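Lipase (Pelosinus fermentans, PDB 5AH0) hydrolyses ester bonds as a lipase of the alpha/beta-hydrolase clan, and also cleaves the synthetic polyester poly(butylene adipate-co-terephthalate). Local coordinates at residues A[155-160]-A[260-265]. Sequence-based numbering, arbitrary orientation.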
ATOM      1  N   SER A 155      -5.283   7.280  13.408  1.00 59.61           N
ATOM      2  CA  SER A 155      -3.974   6.655  13.423  1.00 55.83           C
ATOM      3  C   SER A 155      -3.617   6.054  12.088  1.00 50.39           C
ATOM      4  O   SER A 155      -4.485   5.703  11.290  1.00 49.49           O
ATOM      5  CB  SER A 155      -3.910   5.561  14.484  1.00 59.79           C
ATOM      6  OG  SER A 155      -4.872   4.557  14.207  1.00 60.92           O
ATOM      7  N   ILE A 156      -2.319   5.901  11.876  1.00 49.35           N
ATOM      8  CA  ILE A 156      -1.816   5.230  10.705  1.00 49.95           C
ATOM      9  C   ILE A 156      -0.838   4.147  11.146  1.00 49.92           C
ATOM     10  O   ILE A 156       0.154   4.427  11.828  1.00 51.48           O
ATOM     11  CB  ILE A 156      -1.129   6.219   9.746  1.00 53.63           C
ATOM     12  CG1 ILE A 156      -2.175   7.067   9.016  1.00 53.04           C
ATOM     13  CG2 ILE A 156      -0.224   5.491   8.757  1.00 43.20           C
ATOM     14  CD1 ILE A 156      -1.580   7.900   7.901  1.00 54.47           C
ATOM     15  N   THR A 157      -1.133   2.906  10.781  1.00 46.29           N
ATOM     16  CA  THR A 157      -0.207   1.824  11.030  1.00 43.64           C
ATOM     17  C   THR A 157       0.288   1.327   9.694  1.00 46.04           C
ATOM     18  O   THR A 157      -0.517   0.977   8.833  1.00 49.70           O
ATOM     19  CB  THR A 157      -0.855   0.673  11.791  1.00 41.72           C
ATOM     20  OG1 THR A 157      -1.303   1.139  13.064  1.00 49.52           O
ATOM     21  CG2 THR A 157       0.147  -0.476  11.997  1.00 40.81           C
ATOM     22  N   THR A 158       1.603   1.316   9.497  1.00 43.51           N
ATOM     23  CA  THR A 158       2.142   0.789   8.256  1.00 43.10           C
ATOM     24  C   THR A 158       3.016  -0.411   8.550  1.00 44.87           C
ATOM     25  O   THR A 158       3.718  -0.471   9.561  1.00 44.49           O
ATOM     26  CB  THR A 158       2.927   1.841   7.445  1.00 42.80           C
ATOM     27  OG1 THR A 158       4.164   2.134   8.098  1.00 42.45           O
ATOM     28  CG2 THR A 158       2.091   3.122   7.277  1.00 41.22           C
ATOM     29  N   ILE A 159       2.894  -1.407   7.684  1.00 41.86           N
ATOM     30  CA  ILE A 159       3.568  -2.671   7.860  1.00 39.02           C
ATOM     31  C   ILE A 159       4.363  -3.011   6.629  1.00 39.75           C
ATOM     32  O   ILE A 159       3.792  -3.132   5.541  1.00 40.58           O
ATOM     33  CB  ILE A 159       2.570  -3.790   8.124  1.00 39.24           C
ATOM     34  CG1 ILE A 159       1.645  -3.402   9.275  1.00 39.97           C
ATOM     35  CG2 ILE A 159       3.313  -5.111   8.400  1.00 37.02           C
ATOM     36  CD1 ILE A 159       0.578  -4.428   9.559  1.00 45.12           C
ATOM     37  N   ALA A 160       5.671  -3.167   6.810  1.00 39.81           N
ATOM     38  CA  ALA A 160       6.589  -3.464   5.718  1.00 40.35           C
ATOM     39  C   ALA A 160       6.487  -2.446   4.594  1.00 44.56           C
ATOM     40  O   ALA A 160       6.543  -2.802   3.416  1.00 45.42           O
ATOM     41  CB  ALA A 160       6.320  -4.864   5.178  1.00 36.05           C
ATOM     42  N   PHE A 260       2.123   4.413  13.718  1.00 55.81           N
ATOM     43  CA  PHE A 260       2.838   3.194  14.085  1.00 54.22           C
ATOM     44  C   PHE A 260       3.416   2.523  12.841  1.00 53.78           C
ATOM     45  O   PHE A 260       2.703   2.294  11.860  1.00 52.94           O
ATOM     46  CB  PHE A 260       1.914   2.222  14.817  1.00 52.85           C
ATOM     47  CG  PHE A 260       1.325   2.775  16.074  1.00 57.72           C
ATOM     48  CD1 PHE A 260       2.017   2.699  17.272  1.00 58.75           C
ATOM     49  CD2 PHE A 260       0.081   3.379  16.064  1.00 58.69           C
ATOM     50  CE1 PHE A 260       1.474   3.207  18.438  1.00 57.59           C
ATOM     51  CE2 PHE A 260      -0.466   3.892  17.222  1.00 60.34           C
ATOM     52  CZ  PHE A 260       0.236   3.806  18.413  1.00 60.27           C
ATOM     53  N   SER A 261       4.698   2.176  12.905  1.00 52.12           N
ATOM     54  CA  SER A 261       5.365   1.502  11.798  1.00 49.92           C
ATOM     55  C   SER A 261       6.025   0.205  12.259  1.00 50.18           C
ATOM     56  O   SER A 261       6.793   0.189  13.222  1.00 52.07           O
ATOM     57  CB  SER A 261       6.411   2.408  11.170  1.00 52.34           C
ATOM     58  OG  SER A 261       7.516   2.540  12.040  1.00 54.41           O
ATOM     59  N   TYR A 262       5.710  -0.881  11.566  1.00 45.16           N
ATOM     60  CA  TYR A 262       6.314  -2.168  11.835  1.00 42.44           C
ATOM     61  C   TYR A 262       7.337  -2.483  10.761  1.00 46.49           C
ATOM     62  O   TYR A 262       7.084  -2.245   9.584  1.00 48.20           O
ATOM     63  CB  TYR A 262       5.244  -3.257  11.895  1.00 43.21           C
ATOM     64  CG  TYR A 262       4.380  -3.189  13.128  1.00 43.73           C
ATOM     65  CD1 TYR A 262       3.234  -2.411  13.155  1.00 43.08           C
ATOM     66  CD2 TYR A 262       4.719  -3.901  14.273  1.00 45.37           C
ATOM     67  CE1 TYR A 262       2.443  -2.339  14.287  1.00 47.81           C
ATOM     68  CE2 TYR A 262       3.936  -3.835  15.412  1.00 49.76           C
ATOM     69  CZ  TYR A 262       2.800  -3.056  15.416  1.00 51.33           C
ATOM     70  OH  TYR A 262       2.023  -2.996  16.548  1.00 54.95           O
ATOM     71  N   SER A 263       8.496  -3.004  11.161  1.00 47.45           N
ATOM     72  CA  SER A 263       9.548  -3.338  10.204  1.00 42.50           C
ATOM     73  C   SER A 263       9.751  -4.836  10.090  1.00 45.04           C
ATOM     74  O   SER A 263       9.686  -5.562  11.086  1.00 50.93           O
ATOM     75  CB  SER A 263      10.859  -2.668  10.597  1.00 42.86           C
ATOM     76  OG  SER A 263      10.823  -1.291  10.269  1.00 48.96           O
ATOM     77  N   THR A 264       9.991  -5.295   8.867  1.00 42.43           N
ATOM     78  CA  THR A 264      10.181  -6.718   8.586  1.00 41.68           C
ATOM     79  C   THR A 264      11.563  -7.009   8.050  1.00 43.94           C
ATOM     80  O   THR A 264      12.193  -6.166   7.420  1.00 45.03           O
ATOM     81  CB  THR A 264       9.178  -7.230   7.559  1.00 43.01           C
ATOM     82  OG1 THR A 264       9.242  -6.384   6.399  1.00 47.37           O
ATOM     83  CG2 THR A 264       7.765  -7.204   8.140  1.00 41.80           C
ATOM     84  N   CYS A 265      12.022  -8.226   8.284  1.00 43.99           N
ATOM     85  CA  CYS A 265      13.329  -8.646   7.824  1.00 45.45           C
ATOM     86  C   CYS A 265      13.316 -10.152   7.734  1.00 45.56           C
ATOM     87  O   CYS A 265      12.751 -10.806   8.606  1.00 47.18           O
ATOM     88  CB  CYS A 265      14.442  -8.175   8.770  1.00 46.84           C
ATOM     89  SG  CYS A 265      16.105  -8.421   8.063  1.00 54.28           S
TER
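Thr157 lies beside both aromatic residues of strand 260-262, paired with Phe260 and touching Tyr262, all three on one face of a parallel sheet. A chi1 of -61° sets OG1 beside the backbone N, which leaves CG2 anti to that N, where it meets the Tyr262 ring at its edge and in plane, 3.7 Å from CE1. The same torsion turns OG1 toward Phe260, 3.8 Å from its CB. A beta-branched residue suits the place because one branch serves each aromatic neighbour. An alanine here would probably leave the edge of Tyr262 and the CB of Phe260 without these contacts and open a gap beside them.

Between the strands the backbones run parallel, joined by four hydrogen bonds. The one from Phe260 N to Ile156 O is short, 2.7 Å, and nearly straight; Thr158 uses both its N-H, to Phe260 O, and its C=O, which accepts from Tyr262 N at 2.9 Å. On the other face Thr158 OG1 lies 3.8 Å from Ser261 CB, but each hydroxyl bonds elsewhere, to His163 and to the carbonyl of Asn324. Short hydroxyl side chains suit this face, where both touch Trp346 of the adjoining strand and each buried hydroxyl has a partner of its own.

The pairing slackens at its end, where the strand gives way to a loop at Ala160. Its N reaches Tyr262 O at 3.2 Å, with the donor tilted 31° from the carbonyl plane, and its small CB touches Thr264 OG1, which is hydrogen-bonded to Asp315. Beyond, Cys265 makes no contact with 155-160 and is partly exposed, whereas every touching residue is buried.

In this parallel sheet, characteristic of the alpha/beta-hydrolase fold, strand 153-159 is flanked by 108-113 and 258-265, and 258-265 pairs in turn with 346-348 and 352-353. Helix 370-380 packs over the Thr157 face, with Trp372 edge-to-face against Tyr262 and Lys379 in a cation-pi contact with Phe260.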